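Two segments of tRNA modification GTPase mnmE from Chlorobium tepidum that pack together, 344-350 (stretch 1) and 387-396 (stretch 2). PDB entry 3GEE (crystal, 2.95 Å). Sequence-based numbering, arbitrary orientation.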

# COMPACT_ATOMS: atom_id res chain seq x y z
N ALA A 344 -25.76 -9.13 28.55
CA ALA A 344 -25.60 -7.92 27.74
C ALA A 344 -25.95 -6.65 28.50
O ALA A 344 -26.60 -6.69 29.54
CB ALA A 344 -26.44 -8.03 26.48
N LYS A 345 -25.51 -5.51 27.97
CA LYS A 345 -25.98 -4.23 28.45
C LYS A 345 -27.14 -3.78 27.57
O LYS A 345 -27.01 -3.72 26.34
CB LYS A 345 -24.88 -3.17 28.45
CG LYS A 345 -25.30 -1.90 29.16
CD LYS A 345 -24.41 -0.73 28.82
CE LYS A 345 -24.95 0.54 29.49
NZ LYS A 345 -24.00 1.67 29.38
N PHE A 346 -28.27 -3.48 28.20
CA PHE A 346 -29.44 -3.04 27.47
C PHE A 346 -29.59 -1.53 27.49
O PHE A 346 -29.26 -0.88 28.48
CB PHE A 346 -30.71 -3.71 27.99
CG PHE A 346 -31.73 -3.94 26.93
CD1 PHE A 346 -32.60 -2.93 26.55
CD2 PHE A 346 -31.80 -5.16 26.28
CE1 PHE A 346 -33.53 -3.14 25.55
CE2 PHE A 346 -32.73 -5.38 25.28
CZ PHE A 346 -33.60 -4.37 24.92
N LEU A 347 -30.08 -0.98 26.38
CA LEU A 347 -30.18 0.45 26.21
C LEU A 347 -31.31 0.74 25.23
O LEU A 347 -31.22 0.38 24.05
CB LEU A 347 -28.84 0.99 25.68
CG LEU A 347 -28.22 2.27 26.23
CD1 LEU A 347 -28.94 3.50 25.71
CD2 LEU A 347 -28.16 2.26 27.76
N THR A 348 -32.38 1.36 25.73
CA THR A 348 -33.55 1.66 24.91
C THR A 348 -33.40 3.01 24.23
O THR A 348 -33.25 4.04 24.89
CB THR A 348 -34.86 1.63 25.72
OG1 THR A 348 -34.97 0.36 26.39
CG2 THR A 348 -36.08 1.82 24.82
N VAL A 349 -33.43 2.98 22.91
CA VAL A 349 -33.19 4.17 22.11
C VAL A 349 -34.48 4.61 21.43
O VAL A 349 -34.91 4.01 20.43
CB VAL A 349 -32.07 3.94 21.07
CG1 VAL A 349 -31.64 5.26 20.47
CG2 VAL A 349 -30.88 3.24 21.71
N ALA A 350 -35.10 5.64 21.99
CA ALA A 350 -36.34 6.19 21.46
C ALA A 350 -36.03 7.15 20.32
O ALA A 350 -35.50 8.24 20.53
CB ALA A 350 -37.11 6.90 22.57
N THR A 387 -25.12 12.05 23.78
CA THR A 387 -25.59 11.41 25.01
C THR A 387 -25.67 9.90 24.84
O THR A 387 -25.36 9.15 25.78
CB THR A 387 -26.96 11.97 25.46
OG1 THR A 387 -26.98 13.39 25.28
CG2 THR A 387 -27.21 11.65 26.93
N LEU A 388 -26.08 9.44 23.66
CA LEU A 388 -26.11 8.01 23.35
C LEU A 388 -24.71 7.42 23.33
O LEU A 388 -24.47 6.36 23.90
CB LEU A 388 -26.82 7.74 22.02
CG LEU A 388 -26.70 6.33 21.40
CD1 LEU A 388 -27.32 5.25 22.28
CD2 LEU A 388 -27.32 6.30 20.01
N LYS A 389 -23.78 8.12 22.67
CA LYS A 389 -22.39 7.68 22.61
C LYS A 389 -21.76 7.57 24.00
O LYS A 389 -21.05 6.60 24.27
CB LYS A 389 -21.56 8.60 21.70
CG LYS A 389 -21.69 8.28 20.21
CD LYS A 389 -20.83 9.21 19.37
CE LYS A 389 -20.93 8.87 17.89
NZ LYS A 389 -20.01 9.71 17.05
N GLN A 390 -22.04 8.54 24.86
CA GLN A 390 -21.48 8.55 26.22
C GLN A 390 -21.99 7.37 27.05
O GLN A 390 -21.24 6.81 27.85
CB GLN A 390 -21.80 9.87 26.93
CG GLN A 390 -20.77 10.23 28.01
CD GLN A 390 -21.25 11.33 28.94
OE1 GLN A 390 -22.24 11.17 29.66
NE2 GLN A 390 -20.54 12.45 28.95
N HIS A 391 -23.25 7.00 26.83
CA HIS A 391 -23.85 5.83 27.48
C HIS A 391 -23.25 4.54 26.96
O HIS A 391 -23.23 3.53 27.67
CB HIS A 391 -25.36 5.82 27.27
CG HIS A 391 -26.12 6.54 28.34
ND1 HIS A 391 -26.89 5.88 29.27
CD2 HIS A 391 -26.25 7.86 28.61
CE1 HIS A 391 -27.45 6.76 30.08
NE2 HIS A 391 -27.08 7.97 29.70
N MET A 392 -22.78 4.56 25.72
CA MET A 392 -22.14 3.39 25.13
C MET A 392 -20.73 3.19 25.70
O MET A 392 -20.34 2.07 26.02
CB MET A 392 -22.10 3.50 23.60
CG MET A 392 -23.48 3.50 22.97
SD MET A 392 -23.46 3.25 21.19
CE MET A 392 -22.80 4.81 20.61
N GLY A 393 -20.00 4.29 25.84
CA GLY A 393 -18.66 4.27 26.43
C GLY A 393 -18.64 3.86 27.90
O GLY A 393 -17.58 3.62 28.47
N ASP A 394 -19.83 3.79 28.50
CA ASP A 394 -19.99 3.36 29.89
C ASP A 394 -19.66 1.88 30.09
O ASP A 394 -19.20 1.49 31.16
CB ASP A 394 -21.42 3.62 30.38
CG ASP A 394 -21.71 5.10 30.60
OD1 ASP A 394 -20.77 5.92 30.56
OD2 ASP A 394 -22.90 5.44 30.82
N LEU A 395 -19.90 1.07 29.06
CA LEU A 395 -19.73 -0.38 29.14
C LEU A 395 -18.32 -0.80 29.56
O LEU A 395 -18.15 -1.62 30.47
CB LEU A 395 -20.13 -1.05 27.82
CG LEU A 395 -20.33 -2.58 27.84
CD1 LEU A 395 -21.48 -2.97 26.95
CD2 LEU A 395 -19.06 -3.33 27.44
N VAL A 396 -17.31 -0.24 28.90
CA VAL A 396 -15.91 -0.56 29.21
C VAL A 396 -15.47 -0.02 30.57
O VAL A 396 -14.69 -0.67 31.28
CB VAL A 396 -14.92 -0.08 28.11
CG1 VAL A 396 -15.11 -0.89 26.84
CG2 VAL A 396 -15.05 1.42 27.83

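The one hydrogen bond between the two stretches runs from Lys-345 to the backbone of His-391. Lys-345 NZ donates to His-391 O at 2.6 Å, a short distance for such a bond. The lysine reaches this carbonyl with a fully extended side chain: all four chi angles are t. Its CA-to-CB bond already points toward the other stretch, so the extended chain carries the ammonium group across the gap.

The backbone pattern leaves His-391 O without a partner within its stretch. His-391 N, Met-392 N and Gly-393 N bond back to Thr-387 O, Leu-388 O and Lys-389 O, at 3.2, 3.1 and 3.0 Å respectively. Further on, Leu-395 N bonds to Met-392 O at 3.2 Å, a three-residue step. Within the stretch, His-391 O accepts no backbone hydrogen bond. The lysine supplies a donor to it.

Asp-394 lies beside the same ammonium group. Lys-345 NZ is 3.4 Å from Asp-394 CB but 4.2 Å from Asp-394 OD2. The opposite charges are near each other, yet the distance is beyond that of a salt bridge. The directed interaction of the lysine is with the His-391 carbonyl. The carboxylate also has a close neighbour in its own stretch: Asp-394 OD1 is 2.9 Å from Gln-390 O. Both atoms are acceptors, so this is not a hydrogen bond.

The aliphatic part of Lys-345 has a separate role. Lys-345 CB is 3.7 Å from Leu-395 CD1. The lysine thus combines a polar tip with an apolar base, and it has the largest area covered by the opposing stretch, 88 Å².

Leu-347 is the next strand residue to point toward stretch 2. Leu-347 CD2 is 4.1 Å from His-391 ND1, and it approaches the imidazole ring obliquely. This is a packing contact. The imidazole makes no hydrogen bond to stretch 1; the polar link at His-391 is through its backbone oxygen. The other methyl, Leu-347 CD1, lies 4.2 Å from Leu-388 CD1.

Val-349 completes the apolar row. Val-349 CG2 is 4.1 Å from Leu-388 CD1. The same leucine methyl therefore touches both Leu-347 and Val-349. The CA-to-CB bond of Leu-388 points sideways, but the end of its side chain comes nearer the strand, with chi1 t and chi2 p.

The alternation of the strand explains the pattern. Lys-345, Leu-347 and Val-349 point toward stretch 2. Phe-346, Thr-348 and Ala-350, between and after them, make no contact with it. The OG1 of Thr-348 is hydrogen-bonded elsewhere in the structure.

Strand 345-350 and helix 387-392 run nearly antiparallel, at 173°, and their axes come within 10.7 Å. Accordingly, the nearest CA pairs run in opposite order: Lys-345 with Leu-395, Leu-347 with His-391, Val-349 with Leu-388. The contact buries 312 Å² in all, counting both sides. The polar contact is at the lysine end, where Leu-395 also packs against the lysine; toward Val-349 the contacts are apolar.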